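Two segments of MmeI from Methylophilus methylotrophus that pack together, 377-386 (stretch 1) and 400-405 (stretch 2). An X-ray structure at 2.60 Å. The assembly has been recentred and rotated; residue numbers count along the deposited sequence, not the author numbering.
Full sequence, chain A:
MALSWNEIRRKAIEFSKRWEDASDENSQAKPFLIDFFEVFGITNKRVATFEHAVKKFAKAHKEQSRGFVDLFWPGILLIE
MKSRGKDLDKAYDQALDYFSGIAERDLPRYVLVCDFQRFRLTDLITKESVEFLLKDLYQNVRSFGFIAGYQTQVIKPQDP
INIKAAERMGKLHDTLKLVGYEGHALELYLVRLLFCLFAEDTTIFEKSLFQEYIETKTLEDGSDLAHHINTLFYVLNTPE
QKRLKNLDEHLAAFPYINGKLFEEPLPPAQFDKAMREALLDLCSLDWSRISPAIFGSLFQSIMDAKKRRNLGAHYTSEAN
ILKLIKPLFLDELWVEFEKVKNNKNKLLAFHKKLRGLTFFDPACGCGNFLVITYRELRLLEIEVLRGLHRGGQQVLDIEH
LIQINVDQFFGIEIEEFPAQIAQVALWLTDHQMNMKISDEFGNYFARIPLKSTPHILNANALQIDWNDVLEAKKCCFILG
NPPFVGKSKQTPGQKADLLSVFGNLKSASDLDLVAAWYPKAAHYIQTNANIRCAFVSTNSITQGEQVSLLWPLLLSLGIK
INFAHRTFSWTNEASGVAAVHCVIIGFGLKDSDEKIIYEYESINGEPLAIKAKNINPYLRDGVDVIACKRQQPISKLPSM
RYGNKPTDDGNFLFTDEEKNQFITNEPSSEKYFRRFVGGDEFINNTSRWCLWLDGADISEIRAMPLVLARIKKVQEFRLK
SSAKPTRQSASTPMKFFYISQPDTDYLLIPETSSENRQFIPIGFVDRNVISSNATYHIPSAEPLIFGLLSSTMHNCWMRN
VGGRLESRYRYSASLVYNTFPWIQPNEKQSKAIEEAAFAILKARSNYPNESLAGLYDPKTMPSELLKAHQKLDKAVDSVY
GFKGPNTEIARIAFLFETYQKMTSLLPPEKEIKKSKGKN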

ATOM      1  N   LEU A 377      20.826  -2.073  14.389  1.00 30.75           N
ATOM      2  CA  LEU A 377      21.336  -1.661  15.684  1.00 27.45           C
ATOM      3  C   LEU A 377      22.424  -2.600  16.154  1.00 28.74           C
ATOM      4  O   LEU A 377      23.473  -2.156  16.638  1.00 28.58           O
ATOM      5  CB  LEU A 377      20.200  -1.586  16.693  1.00 29.53           C
ATOM      6  CG  LEU A 377      19.813  -0.140  16.945  1.00 28.41           C
ATOM      7  CD1 LEU A 377      19.341   0.503  15.663  1.00 24.06           C
ATOM      8  CD2 LEU A 377      18.738  -0.118  17.990  1.00 34.40           C
ATOM      9  N   ARG A 378      22.228  -3.903  15.980  1.00 26.82           N
ATOM     10  CA  ARG A 378      23.296  -4.817  16.364  1.00 30.71           C
ATOM     11  C   ARG A 378      24.567  -4.534  15.560  1.00 33.56           C
ATOM     12  O   ARG A 378      25.659  -4.427  16.131  1.00 35.10           O
ATOM     13  CB  ARG A 378      22.840  -6.267  16.224  1.00 33.74           C
ATOM     14  CG  ARG A 378      21.933  -6.725  17.385  1.00 33.27           C
ATOM     15  CD  ARG A 378      22.686  -6.733  18.724  1.00 33.55           C
ATOM     16  NE  ARG A 378      23.762  -7.718  18.700  1.00 37.57           N
ATOM     17  CZ  ARG A 378      23.613  -9.003  19.006  1.00 37.35           C
ATOM     18  NH1 ARG A 378      22.431  -9.477  19.388  1.00 34.99           N
ATOM     19  NH2 ARG A 378      24.647  -9.824  18.939  1.00 37.07           N
ATOM     20  N   LEU A 379      24.441  -4.346  14.242  1.00 33.30           N
ATOM     21  CA  LEU A 379      25.622  -4.062  13.429  1.00 29.42           C
ATOM     22  C   LEU A 379      26.317  -2.795  13.903  1.00 33.63           C
ATOM     23  O   LEU A 379      27.546  -2.777  14.085  1.00 35.41           O
ATOM     24  CB  LEU A 379      25.249  -3.953  11.952  1.00 29.63           C
ATOM     25  CG  LEU A 379      24.960  -5.270  11.229  1.00 29.73           C
ATOM     26  CD1 LEU A 379      24.700  -5.035   9.763  1.00 22.35           C
ATOM     27  CD2 LEU A 379      26.116  -6.211  11.412  1.00 25.44           C
ATOM     28  N   LEU A 380      25.549  -1.724  14.125  1.00 30.27           N
ATOM     29  CA  LEU A 380      26.132  -0.508  14.686  1.00 29.70           C
ATOM     30  C   LEU A 380      26.843  -0.805  16.000  1.00 34.86           C
ATOM     31  O   LEU A 380      28.024  -0.478  16.168  1.00 37.54           O
ATOM     32  CB  LEU A 380      25.044   0.533  14.890  1.00 27.50           C
ATOM     33  CG  LEU A 380      25.490   1.802  15.579  1.00 30.88           C
ATOM     34  CD1 LEU A 380      26.651   2.417  14.816  1.00 34.39           C
ATOM     35  CD2 LEU A 380      24.309   2.732  15.572  1.00 32.47           C
ATOM     36  N   GLU A 381      26.144  -1.480  16.923  1.00 32.39           N
ATOM     37  CA  GLU A 381      26.696  -1.843  18.226  1.00 32.57           C
ATOM     38  C   GLU A 381      27.968  -2.682  18.148  1.00 30.43           C
ATOM     39  O   GLU A 381      28.696  -2.752  19.142  1.00 33.26           O
ATOM     40  CB  GLU A 381      25.654  -2.616  19.042  1.00 32.73           C
ATOM     41  CG  GLU A 381      25.981  -2.660  20.511  1.00 38.10           C
ATOM     42  CD  GLU A 381      25.398  -3.864  21.228  1.00 44.91           C
ATOM     43  OE1 GLU A 381      25.312  -4.952  20.602  1.00 45.76           O
ATOM     44  OE2 GLU A 381      25.041  -3.716  22.428  1.00 42.15           O
ATOM     45  N   ILE A 382      28.240  -3.367  17.033  1.00 29.69           N
ATOM     46  CA  ILE A 382      29.534  -4.048  16.897  1.00 37.02           C
ATOM     47  C   ILE A 382      30.663  -3.022  16.784  1.00 35.12           C
ATOM     48  O   ILE A 382      31.685  -3.117  17.471  1.00 33.25           O
ATOM     49  CB  ILE A 382      29.539  -4.997  15.680  1.00 38.72           C
ATOM     50  CG1 ILE A 382      28.973  -6.370  16.020  1.00 34.64           C
ATOM     51  CG2 ILE A 382      30.960  -5.171  15.124  1.00 34.26           C
ATOM     52  CD1 ILE A 382      28.778  -7.247  14.774  1.00 36.81           C
ATOM     53  N   GLU A 383      30.498  -2.040  15.900  1.00 32.45           N
ATOM     54  CA  GLU A 383      31.508  -1.007  15.746  1.00 32.57           C
ATOM     55  C   GLU A 383      31.672  -0.203  17.027  1.00 37.70           C
ATOM     56  O   GLU A 383      32.775   0.274  17.320  1.00 36.39           O
ATOM     57  CB  GLU A 383      31.152  -0.096  14.563  1.00 31.86           C
ATOM     58  CG  GLU A 383      31.056  -0.827  13.213  1.00 30.74           C
ATOM     59  CD  GLU A 383      32.217  -1.812  12.982  1.00 40.99           C
ATOM     60  OE1 GLU A 383      33.391  -1.458  13.239  1.00 55.66           O
ATOM     61  OE2 GLU A 383      31.967  -2.953  12.546  1.00 44.52           O
ATOM     62  N   VAL A 384      30.600  -0.059  17.816  1.00 37.19           N
ATOM     63  CA  VAL A 384      30.722   0.646  19.094  1.00 36.94           C
ATOM     64  C   VAL A 384      31.640  -0.121  20.032  1.00 38.31           C
ATOM     65  O   VAL A 384      32.572   0.441  20.620  1.00 39.45           O
ATOM     66  CB  VAL A 384      29.339   0.882  19.728  1.00 30.38           C
ATOM     67  CG1 VAL A 384      29.498   1.190  21.210  1.00 25.92           C
ATOM     68  CG2 VAL A 384      28.613   2.018  19.011  1.00 27.60           C
ATOM     69  N   LEU A 385      31.393  -1.424  20.187  1.00 41.45           N
ATOM     70  CA  LEU A 385      32.282  -2.243  21.005  1.00 41.96           C
ATOM     71  C   LEU A 385      33.684  -2.318  20.413  1.00 39.45           C
ATOM     72  O   LEU A 385      34.657  -2.433  21.168  1.00 44.64           O
ATOM     73  CB  LEU A 385      31.685  -3.636  21.199  1.00 30.98           C
ATOM     74  CG  LEU A 385      30.418  -3.452  22.039  1.00 40.01           C
ATOM     75  CD1 LEU A 385      29.535  -4.723  22.213  1.00 36.13           C
ATOM     76  CD2 LEU A 385      30.836  -2.892  23.378  1.00 41.85           C
ATOM     77  N   ARG A 386      33.818  -2.243  19.080  1.00 38.16           N
ATOM     78  CA  ARG A 386      35.154  -2.151  18.482  1.00 40.22           C
ATOM     79  C   ARG A 386      35.848  -0.890  18.962  1.00 35.97           C
ATOM     80  O   ARG A 386      37.003  -0.931  19.403  1.00 34.29           O
ATOM     81  CB  ARG A 386      35.067  -2.181  16.950  1.00 44.38           C
ATOM     82  CG  ARG A 386      36.416  -2.183  16.191  1.00 40.09           C
ATOM     83  CD  ARG A 386      36.533  -3.399  15.242  1.00 43.56           C
ATOM     84  NE  ARG A 386      35.366  -3.550  14.359  1.00 49.03           N
ATOM     85  CZ  ARG A 386      35.009  -4.684  13.753  1.00 47.06           C
ATOM     86  NH1 ARG A 386      35.715  -5.791  13.930  1.00 48.80           N
ATOM     87  NH2 ARG A 386      33.938  -4.716  12.967  1.00 45.13           N
TER
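Stretch 2 (400-405) HLIQIN

Stretch 1 is a length of helix, and stretch 2 runs back along one flank of it as an irregular segment, partly extended. The register shows the opposed direction: the CA atoms of Leu385 and Leu401 are 7.2 Å apart, those of Arg378 and Ile404 6.9 Å, so stretch 2 ascends in number as the helix descends. A weakly bonded helix, entering from earlier in the chain, covers about 400-401; the rest is loop or turn. Ile402 (phi/psi -57/154) and Ile404 (-55/142) are extended, while Gln403 between them bends at -141/-52.

The helix meets the loop with Leu377, Arg378, Glu381 and Leu385, the familiar spacing of three and four that keeps one face turned to a partner. Glu381 is the centre of the contact. Its CA-to-CB bond points toward the loop, and chi1 and chi2 are both t (-163° and -154°), which extends the chain and carries the carboxylate to the bend at Gln403. There OE2 accepts two hydrogen bonds from consecutive backbone amides, Gln403 N at 2.9 Å and Ile404 N at 3.1 Å. The rule is economical: one buried carboxylate oxygen satisfies two amides of an irregular loop.

The aliphatic part of Glu381 works too. Ile404, with chi1 m and chi2 t, points toward the helix and places its CD1 3.4 Å from Glu381 CB; the same CD1 lies 4.0 Å from Leu377 O, and Ile404 CG2 is 4.3 Å from Leu377 CB. It is the residue of stretch 2 most covered by the helix.

Ile402 starts sideways, but with chi1 and chi2 both t its end comes nearer. Its CG1 lies 3.3 Å from Glu381 OE1, and its CD1 covers one face of the Arg378 guanidinium, 3.6 Å from NH2. Arg378 also begins sideways; m wells at chi1, chi2 and chi3 coil it so that its end approaches the loop. Arg378 NE is 3.7 Å from Glu381 OE1, a long salt bridge in which the oxygen lies well out of the guanidinium plane, so charge alone links them.

Farther along the helix, Leu385 adopts the common m, t rotamer. Its CD2 meets Leu401 CB at 3.6 Å, and its CD1 reaches Ile402 CA at 4.0 Å. Leu401 is modelled only to CB, so the rest of its packing cannot be read.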

ATOM      1  N   HIS A 400      29.593  -9.009  28.981  1.00 49.48           N
ATOM      2  CA  HIS A 400      29.501  -7.867  29.881  1.00 50.50           C
ATOM      3  C   HIS A 400      29.550  -6.532  29.156  1.00 45.58           C
ATOM      4  O   HIS A 400      29.248  -5.505  29.768  1.00 49.87           O
ATOM      5  CB  HIS A 400      30.606  -7.937  30.941  1.00 58.05           C
ATOM      6  CG  HIS A 400      30.561  -9.190  31.764  1.00 65.67           C
ATOM      7  ND1 HIS A 400      29.387  -9.873  32.011  1.00 62.97           N
ATOM      8  CD2 HIS A 400      31.543  -9.899  32.370  1.00 69.85           C
ATOM      9  CE1 HIS A 400      29.649 -10.944  32.740  1.00 61.87           C
ATOM     10  NE2 HIS A 400      30.949 -10.984  32.969  1.00 68.64           N
ATOM     11  N   LEU A 401      29.894  -6.520  27.870  1.00 47.31           N
ATOM     12  CA  LEU A 401      29.878  -5.281  27.105  1.00 45.18           C
ATOM     13  C   LEU A 401      28.549  -5.077  26.384  1.00 39.47           C
ATOM     14  O   LEU A 401      27.974  -3.989  26.455  1.00 43.96           O
ATOM     15  CB  LEU A 401      31.049  -5.261  26.116  1.00 46.58           C
ATOM     16  N   ILE A 402      28.035  -6.119  25.718  1.00 41.40           N
ATOM     17  CA  ILE A 402      26.813  -5.997  24.918  1.00 38.30           C
ATOM     18  C   ILE A 402      25.646  -5.485  25.757  1.00 36.95           C
ATOM     19  O   ILE A 402      25.600  -5.664  26.982  1.00 40.17           O
ATOM     20  CB  ILE A 402      26.454  -7.349  24.278  1.00 39.64           C
ATOM     21  CG1 ILE A 402      25.534  -7.151  23.067  1.00 41.22           C
ATOM     22  CG2 ILE A 402      25.779  -8.246  25.294  1.00 33.70           C
ATOM     23  CD1 ILE A 402      25.472  -8.356  22.127  1.00 39.77           C
ATOM     24  N   GLN A 403      24.686  -4.847  25.087  1.00 35.32           N
ATOM     25  CA  GLN A 403      23.520  -4.286  25.764  1.00 36.95           C
ATOM     26  C   GLN A 403      22.218  -4.460  24.982  1.00 37.17           C
ATOM     27  O   GLN A 403      21.222  -4.968  25.524  1.00 33.98           O
ATOM     28  CB  GLN A 403      23.749  -2.806  26.056  1.00 36.32           C
ATOM     29  CG  GLN A 403      24.563  -2.560  27.304  1.00 34.83           C
ATOM     30  CD  GLN A 403      24.292  -1.190  27.876  1.00 41.13           C
ATOM     31  OE1 GLN A 403      23.216  -0.934  28.420  1.00 49.24           O
ATOM     32  NE2 GLN A 403      25.258  -0.290  27.743  1.00 39.97           N
ATOM     33  N   ILE A 404      22.235  -4.052  23.708  1.00 32.46           N
ATOM     34  CA  ILE A 404      21.041  -4.025  22.873  1.00 31.08           C
ATOM     35  C   ILE A 404      20.354  -5.391  22.839  1.00 35.09           C
ATOM     36  O   ILE A 404      21.008  -6.444  22.849  1.00 35.47           O
ATOM     37  CB  ILE A 404      21.455  -3.514  21.482  1.00 32.46           C
ATOM     38  CG1 ILE A 404      21.919  -2.068  21.638  1.00 33.10           C
ATOM     39  CG2 ILE A 404      20.317  -3.558  20.482  1.00 32.77           C
ATOM     40  CD1 ILE A 404      22.704  -1.560  20.480  1.00 36.87           C
ATOM     41  N   ASN A 405      19.019  -5.382  22.843  1.00 31.30           N
ATOM     42  CA  ASN A 405      18.277  -6.630  22.988  1.00 33.98           C
ATOM     43  C   ASN A 405      16.829  -6.426  22.554  1.00 31.38           C
ATOM     44  O   ASN A 405      16.336  -5.300  22.430  1.00 29.13           O
ATOM     45  CB  ASN A 405      18.342  -7.155  24.430  1.00 32.60           C
ATOM     46  CG  ASN A 405      18.447  -8.674  24.498  1.00 33.15           C
ATOM     47  OD1 ASN A 405      17.993  -9.397  23.596  1.00 33.67           O
ATOM     48  ND2 ASN A 405      19.049  -9.165  25.567  1.00 28.88           N
TER